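Local structure of WbbM protein (Klebsiella pneumoniae, 6U4B) at residues H102-L107 against T283-E288; L107-K112 against K278-T283; F41-I46 against E131-F136. The protein is a bifunctional glycosyltransferase that acts as an O-antigen polymerase, joining two sugar-transfer activities in one chain of a trimer. All coordinates share one frame; numbering follows the deposited sequence.

Contact 1. Residues H102-L107 against T283-E288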
loop_
_atom_site.group_PDB
_atom_site.type_symbol
_atom_site.label_atom_id
_atom_site.label_comp_id
_atom_site.label_asym_id
_atom_site.label_seq_id
_atom_site.Cartn_x
_atom_site.Cartn_y
_atom_site.Cartn_z
ATOM N N HIS A 102 -26.066 9.466 40.938
ATOM C CA HIS A 102 -26.349 8.985 39.595
ATOM C C HIS A 102 -26.599 10.173 38.665
ATOM O O HIS A 102 -26.621 11.331 39.088
ATOM C CB HIS A 102 -27.537 8.027 39.612
ATOM C CG HIS A 102 -27.389 6.907 40.594
ATOM N ND1 HIS A 102 -26.465 5.897 40.435
ATOM C CD2 HIS A 102 -28.040 6.643 41.752
ATOM C CE1 HIS A 102 -26.554 5.057 41.452
ATOM N NE2 HIS A 102 -27.504 5.487 42.264
ATOM N N TYR A 103 -26.785 9.891 37.372
ATOM C CA TYR A 103 -26.983 10.961 36.402
ATOM C C TYR A 103 -28.433 11.411 36.307
ATOM O O TYR A 103 -28.685 12.562 35.937
ATOM C CB TYR A 103 -26.474 10.545 35.009
ATOM C CG TYR A 103 -27.332 9.551 34.253
ATOM C CD1 TYR A 103 -28.226 9.977 33.278
ATOM C CD2 TYR A 103 -27.223 8.184 34.489
ATOM C CE1 TYR A 103 -29.001 9.074 32.569
ATOM C CE2 TYR A 103 -28.000 7.269 33.783
ATOM C CZ TYR A 103 -28.887 7.723 32.827
ATOM O OH TYR A 103 -29.657 6.821 32.127
ATOM N N ARG A 104 -29.393 10.545 36.635
ATOM C CA ARG A 104 -30.793 10.947 36.707
ATOM C C ARG A 104 -31.391 10.718 38.090
ATOM O O ARG A 104 -32.608 10.850 38.261
ATOM C CB ARG A 104 -31.616 10.219 35.641
ATOM C CG ARG A 104 -31.653 10.942 34.310
ATOM C CD ARG A 104 -32.166 10.049 33.195
ATOM N NE ARG A 104 -33.549 9.633 33.388
ATOM C CZ ARG A 104 -34.228 8.898 32.514
ATOM N NH1 ARG A 104 -35.486 8.560 32.760
ATOM N NH2 ARG A 104 -33.645 8.502 31.391
ATOM N N ARG A 105 -30.571 10.361 39.076
ATOM C CA ARG A 105 -31.015 10.189 40.454
ATOM C C ARG A 105 -30.035 10.919 41.358
ATOM O O ARG A 105 -28.829 10.651 41.313
ATOM C CB ARG A 105 -31.105 8.707 40.832
ATOM C CG ARG A 105 -32.208 7.949 40.115
ATOM C CD ARG A 105 -31.977 6.451 40.196
ATOM N NE ARG A 105 -33.132 5.685 39.731
ATOM C CZ ARG A 105 -33.318 5.293 38.474
ATOM N NH1 ARG A 105 -32.426 5.596 37.540
ATOM N NH2 ARG A 105 -34.400 4.598 38.151
ATOM N N HIS A 106 -30.545 11.846 42.161
ATOM C CA HIS A 106 -29.714 12.712 42.984
ATOM C C HIS A 106 -30.243 12.717 44.414
ATOM O O HIS A 106 -31.236 12.058 44.738
ATOM C CB HIS A 106 -29.676 14.134 42.405
ATOM C CG HIS A 106 -29.222 14.191 40.981
ATOM N ND1 HIS A 106 -29.969 14.782 39.984
ATOM C CD2 HIS A 106 -28.097 13.730 40.384
ATOM C CE1 HIS A 106 -29.325 14.681 38.835
ATOM N NE2 HIS A 106 -28.186 14.047 39.049
ATOM N N LEU A 107 -29.572 13.478 45.273
ATOM C CA LEU A 107 -29.975 13.640 46.661
ATOM C C LEU A 107 -30.571 15.026 46.868
ATOM O O LEU A 107 -30.120 16.006 46.266
ATOM C CB LEU A 107 -28.789 13.442 47.603
ATOM C CG LEU A 107 -28.128 12.063 47.628
ATOM C CD1 LEU A 107 -26.791 12.152 48.343
ATOM C CD2 LEU A 107 -29.030 11.043 48.298
ATOM N N THR A 283 -34.200 11.676 44.465
ATOM C CA THR A 283 -34.916 12.241 43.332
ATOM C C THR A 283 -34.793 11.330 42.117
ATOM O O THR A 283 -33.888 10.495 42.021
ATOM C CB THR A 283 -34.398 13.642 42.976
ATOM O OG1 THR A 283 -33.167 13.536 42.248
ATOM C CG2 THR A 283 -34.172 14.471 44.233
ATOM N N PHE A 284 -35.727 11.498 41.185
ATOM C CA PHE A 284 -35.665 10.822 39.898
ATOM C C PHE A 284 -36.130 11.773 38.808
ATOM O O PHE A 284 -37.128 12.481 38.971
ATOM C CB PHE A 284 -36.518 9.547 39.863
ATOM C CG PHE A 284 -36.560 8.893 38.506
ATOM C CD1 PHE A 284 -37.715 8.923 37.740
ATOM C CD2 PHE A 284 -35.435 8.272 37.986
ATOM C CE1 PHE A 284 -37.751 8.331 36.489
ATOM C CE2 PHE A 284 -35.465 7.680 36.734
ATOM C CZ PHE A 284 -36.625 7.708 35.987
ATOM N N VAL A 285 -35.399 11.777 37.697
ATOM C CA VAL A 285 -35.690 12.615 36.540
ATOM C C VAL A 285 -36.293 11.724 35.464
ATOM O O VAL A 285 -35.621 10.823 34.947
ATOM C CB VAL A 285 -34.427 13.326 36.034
ATOM C CG1 VAL A 285 -34.738 14.148 34.801
ATOM C CG2 VAL A 285 -33.846 14.198 37.135
ATOM N N SER A 286 -37.558 11.979 35.120
ATOM C CA SER A 286 -38.299 11.075 34.248
ATOM C C SER A 286 -38.018 11.296 32.766
ATOM O O SER A 286 -38.261 10.386 31.967
ATOM C CB SER A 286 -39.801 11.207 34.517
ATOM O OG SER A 286 -40.179 12.567 34.644
ATOM N N ASN A 287 -37.515 12.466 32.378
ATOM C CA ASN A 287 -37.240 12.776 30.979
ATOM C C ASN A 287 -35.760 13.089 30.816
ATOM O O ASN A 287 -35.264 14.073 31.375
ATOM C CB ASN A 287 -38.095 13.949 30.493
ATOM C CG ASN A 287 -39.567 13.600 30.405
ATOM O OD1 ASN A 287 -39.933 12.500 29.991
ATOM N ND2 ASN A 287 -40.423 14.540 30.795
ATOM N N GLU A 288 -35.062 12.263 30.044
ATOM C CA GLU A 288 -33.648 12.490 29.791
ATOM C C GLU A 288 -33.474 13.569 28.732
ATOM O O GLU A 288 -34.193 13.598 27.729
ATOM C CB GLU A 288 -32.969 11.195 29.345
ATOM C CG GLU A 288 -31.482 11.140 29.647
ATOM C CD GLU A 288 -30.872 9.793 29.314
ATOM O OE1 GLU A 288 -30.174 9.693 28.282
ATOM O OE2 GLU A 288 -31.102 8.833 30.081
#
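R104 does most of the work here, reaching along the end of the strand that carries T283, F284 and V285 to meet E288. The bend sits at chi3 (64°), the one sharp turn in an otherwise stretched arm, and it brings the guanidinium round to two acceptors. R104 NE donates to V285 O at 2.9 Å, the oxygen lying a little out of the guanidinium plane, and NH1 adds a weak bond to the same oxygen. R104 NH2 makes a salt bridge to E288 OE2, also 2.9 Å, with the oxygen in the guanidinium plane but the carboxylate itself turned 72° against it. OE2 is gripped twice: Y103 OH donates to it at 3.2 Å from the opposite face of the carboxylate, on the syn side, while the arginine uses the anti side. The two donors probably restrict the rotation of the carboxylate.

On the backbone, the loop that follows strand 97-102 runs roughly antiparallel to the end of strand 277-285, in the mixed sheet of the N-terminal half, which carries the DUF4422 family region. V285 N donates to R104 O at 3.0 Å, and T283 N to H106 O at the same length.

R105 lies alongside F284, both side chains pointing the same way. Its guanidinium has F284 CE2 over one face, 3.6 Å from R105 NH2, with the planes inclined to each other rather than stacked. T283 turns OG1 between its backbone N and carbonyl carbon (chi1 78°), where it accepts the N-H of H106 at 3.1 Å. The same hydroxyl also bonds Y132 OH, and Y132 OH also bonds H106 ND1.

Contact 2. Residues L107-K112 against K278-T283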
loop_
_atom_site.group_PDB
_atom_site.type_symbol
_atom_site.label_atom_id
_atom_site.label_comp_id
_atom_site.label_asym_id
_atom_site.label_seq_id
_atom_site.Cartn_x
_atom_site.Cartn_y
_atom_site.Cartn_z
ATOM N N LEU A 107 -29.572 13.478 45.273
ATOM C CA LEU A 107 -29.975 13.640 46.661
ATOM C C LEU A 107 -30.571 15.026 46.868
ATOM O O LEU A 107 -30.120 16.006 46.266
ATOM C CB LEU A 107 -28.789 13.442 47.603
ATOM C CG LEU A 107 -28.128 12.063 47.628
ATOM C CD1 LEU A 107 -26.791 12.152 48.343
ATOM C CD2 LEU A 107 -29.030 11.043 48.298
ATOM N N ASN A 108 -31.585 15.097 47.724
ATOM C CA ASN A 108 -32.212 16.360 48.095
ATOM C C ASN A 108 -31.450 16.937 49.282
ATOM O O ASN A 108 -31.524 16.407 50.395
ATOM C CB ASN A 108 -33.686 16.142 48.424
ATOM C CG ASN A 108 -34.376 17.402 48.918
ATOM O OD1 ASN A 108 -33.819 18.499 48.868
ATOM N ND2 ASN A 108 -35.607 17.247 49.387
ATOM N N PHE A 109 -30.716 18.020 49.043
ATOM C CA PHE A 109 -29.937 18.680 50.082
ATOM C C PHE A 109 -30.675 19.840 50.738
ATOM O O PHE A 109 -30.115 20.481 51.632
ATOM C CB PHE A 109 -28.610 19.188 49.502
ATOM C CG PHE A 109 -27.768 18.116 48.875
ATOM C CD1 PHE A 109 -27.829 17.876 47.512
ATOM C CD2 PHE A 109 -26.912 17.349 49.648
ATOM C CE1 PHE A 109 -27.054 16.891 46.933
ATOM C CE2 PHE A 109 -26.135 16.361 49.075
ATOM C CZ PHE A 109 -26.205 16.131 47.715
ATOM N N SER A 110 -31.908 20.125 50.323
ATOM C CA SER A 110 -32.612 21.300 50.812
ATOM C C SER A 110 -33.220 21.040 52.187
ATOM O O SER A 110 -33.339 19.899 52.643
ATOM C CB SER A 110 -33.706 21.724 49.832
ATOM O OG SER A 110 -34.858 20.910 49.969
ATOM N N GLU A 111 -33.615 22.133 52.848
ATOM C CA GLU A 111 -34.203 22.029 54.182
ATOM C C GLU A 111 -35.500 21.231 54.158
ATOM O O GLU A 111 -35.769 20.444 55.073
ATOM C CB GLU A 111 -34.443 23.425 54.756
ATOM C CG GLU A 111 -33.170 24.175 55.105
ATOM C CD GLU A 111 -32.502 23.630 56.350
ATOM O OE1 GLU A 111 -32.820 24.114 57.457
ATOM O OE2 GLU A 111 -31.667 22.710 56.223
ATOM N N LYS A 112 -36.319 21.423 53.127
ATOM C CA LYS A 112 -37.550 20.654 52.995
ATOM C C LYS A 112 -37.212 19.221 52.604
ATOM O O LYS A 112 -36.797 18.956 51.470
ATOM C CB LYS A 112 -38.480 21.290 51.966
ATOM C CG LYS A 112 -39.666 20.405 51.619
ATOM C CD LYS A 112 -40.719 21.133 50.805
ATOM C CE LYS A 112 -41.879 20.203 50.489
ATOM N NZ LYS A 112 -43.068 20.928 49.973
ATOM N N LYS A 278 -27.018 11.904 58.103
ATOM C CA LYS A 278 -28.187 12.671 57.684
ATOM C C LYS A 278 -28.791 11.990 56.463
ATOM O O LYS A 278 -28.192 11.994 55.382
ATOM C CB LYS A 278 -27.829 14.126 57.382
ATOM C CG LYS A 278 -29.046 15.011 57.134
ATOM C CD LYS A 278 -28.662 16.447 56.788
ATOM C CE LYS A 278 -28.145 17.203 58.003
ATOM N NZ LYS A 278 -27.925 18.646 57.697
ATOM N N GLU A 279 -29.972 11.402 56.639
ATOM C CA GLU A 279 -30.667 10.745 55.543
ATOM C C GLU A 279 -31.447 11.770 54.730
ATOM O O GLU A 279 -32.194 12.580 55.287
ATOM C CB GLU A 279 -31.604 9.661 56.075
ATOM C CG GLU A 279 -30.878 8.456 56.652
ATOM C CD GLU A 279 -31.822 7.424 57.240
ATOM O OE1 GLU A 279 -31.335 6.478 57.895
ATOM O OE2 GLU A 279 -33.049 7.554 57.050
ATOM N N LEU A 280 -31.268 11.733 53.414
ATOM C CA LEU A 280 -31.893 12.678 52.504
ATOM C C LEU A 280 -32.855 11.946 51.578
ATOM O O LEU A 280 -32.757 10.731 51.381
ATOM C CB LEU A 280 -30.837 13.424 51.678
ATOM C CG LEU A 280 -29.707 14.100 52.454
ATOM C CD1 LEU A 280 -28.606 14.538 51.502
ATOM C CD2 LEU A 280 -30.231 15.285 53.254
ATOM N N GLN A 281 -33.789 12.699 51.004
ATOM C CA GLN A 281 -34.695 12.135 50.015
ATOM C C GLN A 281 -33.959 11.866 48.705
ATOM O O GLN A 281 -32.954 12.507 48.388
ATOM C CB GLN A 281 -35.875 13.077 49.762
ATOM C CG GLN A 281 -36.778 13.323 50.966
ATOM C CD GLN A 281 -38.013 14.131 50.606
ATOM O OE1 GLN A 281 -37.944 15.347 50.425
ATOM N NE2 GLN A 281 -39.149 13.455 50.491
ATOM N N ARG A 282 -34.474 10.906 47.941
ATOM C CA ARG A 282 -33.966 10.585 46.614
ATOM C C ARG A 282 -34.833 11.248 45.554
ATOM O O ARG A 282 -36.050 11.363 45.711
ATOM C CB ARG A 282 -33.947 9.073 46.367
ATOM C CG ARG A 282 -33.123 8.281 47.356
ATOM C CD ARG A 282 -33.036 6.808 46.963
ATOM N NE ARG A 282 -34.241 6.054 47.307
ATOM C CZ ARG A 282 -34.440 5.454 48.477
ATOM N NH1 ARG A 282 -33.517 5.519 49.427
ATOM N NH2 ARG A 282 -35.566 4.789 48.703
ATOM N N THR A 283 -34.200 11.676 44.465
ATOM C CA THR A 283 -34.916 12.241 43.332
ATOM C C THR A 283 -34.793 11.330 42.117
ATOM O O THR A 283 -33.888 10.495 42.021
ATOM C CB THR A 283 -34.398 13.642 42.976
ATOM O OG1 THR A 283 -33.167 13.536 42.248
ATOM C CG2 THR A 283 -34.172 14.471 44.233
#
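L107 and R282 meet in a single beta bridge, and one residue further on N108 N donates to Q281 O at 3.0 Å in a nearly straight bond (162°). This lies at the break in strand 277-285 of the mixed sheet, where its backbone pairing passes from strand 152-159, at L280, to strand 122-125, at R282.

N108 and Q281 lie side by side and point the same way, their amides 37° apart. N108 holds its side chain trans at chi1 (176°), which lays the amide along the glutamine, and ND2 bonds Q281 OE1 at 3.2 Å with the oxygen close to the plane of the asparagine amide. That ND2 also donates to K112 O, 2.9 Å away, and thus ties the loop back on itself. The NE2 of the Q281 amide donates to E117 OE1, and Q113 OE1 accepts the backbone N of Q281.

L280 packs against F109 and L107. Its CD1 touches F109 CD2 at 3.8 Å, approaching the ring obliquely, and L107 CB at 4.1 Å, while its CB lies against N108 O.

N108 OD1 shapes the loop as an Asx turn, accepting S110 N at 2.9 Å from above the carbonyl plane. The hydroxyl of the same serine is aimed better: S110 OG meets OD1 at 2.8 Å, in the carbonyl plane and on a lone pair.

Contact 3. Residues F41-I46 against E131-F136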
loop_
_atom_site.group_PDB
_atom_site.type_symbol
_atom_site.label_atom_id
_atom_site.label_comp_id
_atom_site.label_asym_id
_atom_site.label_seq_id
_atom_site.Cartn_x
_atom_site.Cartn_y
_atom_site.Cartn_z
ATOM N N PHE A 41 -26.254 17.542 32.343
ATOM C CA PHE A 41 -25.310 17.808 33.419
ATOM C C PHE A 41 -25.886 18.836 34.381
ATOM O O PHE A 41 -26.544 19.795 33.963
ATOM C CB PHE A 41 -23.980 18.318 32.864
ATOM C CG PHE A 41 -23.267 17.333 31.983
ATOM C CD1 PHE A 41 -22.703 17.740 30.784
ATOM C CD2 PHE A 41 -23.150 16.003 32.358
ATOM C CE1 PHE A 41 -22.040 16.834 29.971
ATOM C CE2 PHE A 41 -22.487 15.095 31.549
ATOM C CZ PHE A 41 -21.931 15.510 30.354
ATOM N N LEU A 42 -25.632 18.635 35.670
ATOM C CA LEU A 42 -26.033 19.615 36.666
ATOM C C LEU A 42 -25.158 20.859 36.563
ATOM O O LEU A 42 -23.961 20.784 36.276
ATOM C CB LEU A 42 -25.942 19.015 38.070
ATOM C CG LEU A 42 -26.962 17.912 38.351
ATOM C CD1 LEU A 42 -26.703 17.259 39.702
ATOM C CD2 LEU A 42 -28.373 18.473 38.281
ATOM N N ASN A 43 -25.768 22.017 36.812
ATOM C CA ASN A 43 -25.094 23.284 36.561
ATOM C C ASN A 43 -24.121 23.684 37.659
ATOM O O ASN A 43 -23.216 24.483 37.396
ATOM C CB ASN A 43 -26.120 24.401 36.368
ATOM C CG ASN A 43 -26.881 24.273 35.069
ATOM O OD1 ASN A 43 -26.331 23.839 34.056
ATOM N ND2 ASN A 43 -28.153 24.647 35.089
ATOM N N ALA A 44 -24.279 23.165 38.872
ATOM C CA ALA A 44 -23.430 23.604 39.970
ATOM C C ALA A 44 -21.989 23.163 39.741
ATOM O O ALA A 44 -21.723 22.032 39.324
ATOM C CB ALA A 44 -23.951 23.064 41.301
ATOM N N ALA A 45 -21.056 24.080 40.012
ATOM C CA ALA A 45 -19.645 23.817 39.763
ATOM C C ALA A 45 -19.084 22.727 40.664
ATOM O O ALA A 45 -18.053 22.133 40.332
ATOM C CB ALA A 45 -18.836 25.103 39.940
ATOM N N ILE A 46 -19.736 22.447 41.797
ATOM C CA ILE A 46 -19.238 21.421 42.710
ATOM C C ILE A 46 -19.631 20.014 42.289
ATOM O O ILE A 46 -19.169 19.045 42.905
ATOM C CB ILE A 46 -19.723 21.688 44.146
ATOM C CG1 ILE A 46 -21.229 21.459 44.257
ATOM C CG2 ILE A 46 -19.384 23.106 44.556
ATOM C CD1 ILE A 46 -21.771 21.694 45.646
ATOM N N GLU A 131 -35.469 24.947 38.000
ATOM C CA GLU A 131 -36.341 24.711 39.149
ATOM C C GLU A 131 -35.949 23.437 39.887
ATOM O O GLU A 131 -35.999 23.386 41.122
ATOM C CB GLU A 131 -37.798 24.635 38.700
ATOM C CG GLU A 131 -38.771 24.317 39.827
ATOM C CD GLU A 131 -40.109 23.813 39.321
ATOM O OE1 GLU A 131 -40.217 23.530 38.110
ATOM O OE2 GLU A 131 -41.048 23.698 40.136
ATOM N N TYR A 132 -35.567 22.396 39.142
ATOM C CA TYR A 132 -35.138 21.141 39.752
ATOM C C TYR A 132 -33.964 21.364 40.697
ATOM O O TYR A 132 -33.973 20.895 41.841
ATOM C CB TYR A 132 -34.771 20.140 38.652
ATOM C CG TYR A 132 -34.154 18.844 39.140
ATOM C CD1 TYR A 132 -34.948 17.820 39.638
ATOM C CD2 TYR A 132 -32.782 18.637 39.080
ATOM C CE1 TYR A 132 -34.395 16.631 40.075
ATOM C CE2 TYR A 132 -32.219 17.449 39.514
ATOM C CZ TYR A 132 -33.031 16.451 40.013
ATOM O OH TYR A 132 -32.481 15.267 40.451
ATOM N N GLU A 133 -32.948 22.093 40.235
ATOM C CA GLU A 133 -31.771 22.340 41.059
ATOM C C GLU A 133 -32.085 23.261 42.231
ATOM O O GLU A 133 -31.405 23.203 43.262
ATOM C CB GLU A 133 -30.652 22.923 40.197
ATOM C CG GLU A 133 -30.136 21.960 39.137
ATOM C CD GLU A 133 -29.270 22.642 38.096
ATOM O OE1 GLU A 133 -29.830 23.288 37.184
ATOM O OE2 GLU A 133 -28.031 22.544 38.198
ATOM N N LYS A 134 -33.110 24.106 42.099
ATOM C CA LYS A 134 -33.473 25.016 43.179
ATOM C C LYS A 134 -34.228 24.297 44.291
ATOM O O LYS A 134 -33.886 24.435 45.470
ATOM C CB LYS A 134 -34.309 26.176 42.631
ATOM C CG LYS A 134 -34.694 27.219 43.674
ATOM C CD LYS A 134 -33.507 28.090 44.060
ATOM C CE LYS A 134 -33.897 29.152 45.085
ATOM N NZ LYS A 134 -34.180 28.576 46.434
ATOM N N ILE A 135 -35.264 23.529 43.940
ATOM C CA ILE A 135 -36.115 22.942 44.972
ATOM C C ILE A 135 -35.390 21.826 45.714
ATOM O O ILE A 135 -35.646 21.592 46.901
ATOM C CB ILE A 135 -37.443 22.445 44.368
ATOM C CG1 ILE A 135 -37.211 21.254 43.433
ATOM C CG2 ILE A 135 -38.148 23.574 43.631
ATOM C CD1 ILE A 135 -38.491 20.624 42.933
ATOM N N PHE A 136 -34.474 21.129 45.046
ATOM C CA PHE A 136 -33.740 20.032 45.654
ATOM C C PHE A 136 -32.358 20.453 46.129
ATOM O O PHE A 136 -31.546 19.595 46.486
ATOM C CB PHE A 136 -33.655 18.863 44.671
ATOM C CG PHE A 136 -34.994 18.275 44.337
ATOM C CD1 PHE A 136 -35.913 18.010 45.340
ATOM C CD2 PHE A 136 -35.354 18.023 43.025
ATOM C CE1 PHE A 136 -37.156 17.481 45.046
ATOM C CE2 PHE A 136 -36.597 17.494 42.720
ATOM C CZ PHE A 136 -37.500 17.223 43.733
#
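N43 and E133 supply the polar part of the contact. The backbone N of N43 donates to E133 OE2 at 2.7 Å, with an N-H...O angle of 156°, and meets the carboxylate on its syn side, somewhat out of its plane. The N43 side chain crosses the glutamate at about a right angle, placing ND2 3.0 Å from E133 OE1 and N43 CB against E133 OE2, with amide and carboxylate planes inclined at 51°. The glutamate chain is extended beyond CG (chi2 167°), which carries the carboxylate away from the helix to the loop and bridges a CA-CA separation of 7.7 Å between L42 and E133.

The apolar part belongs to L42. Its CD2 methyl reaches in between two helix residues, 4.0 Å from E133 CG and 4.2 Å from Y132 CE2. At the tyrosine it comes to the edge of the ring, near the ring plane; against the glutamate the two side chains slide past each other in opposite directions, so the leucine lies along the aliphatic stem while the charged end continues to N43.

The loop joins strands 29-35 and 47-51, parallel partners in the mixed sheet of the N-terminal half, which carries the DUF4422 family region, and L42 also rests on I47 of the second. Helix 130-135 follows strand 122-125, and I135 and F136 lean on H125 of that strand; the contact therefore joins the loop between strands 29-35 and 47-51 to the helix that follows strand 122-125, another strand of the same sheet.

How the contacts relate
Contacts 1 and 2 are consecutive: the loop after strand 97-102 follows strand 277-285 backward, L107 and T283 belong to both, and their centres lie about 13 Å apart. Contact 3 adds the helix beside them, its centre about 11 Å from that of contact 1 and 13 Å from that of contact 2. Y132 OH joins them, 2.6 Å from both T283 OG1 and H106 ND1, while L42 CD1 packs on H106 NE2 at 3.6 Å. F109 N, 3.1 Å from F136 O, links contacts 2 and 3 again. All three lie away from the magnesium site of D406, D408 and H560, which belongs to the glycosyltransferase family 8 region.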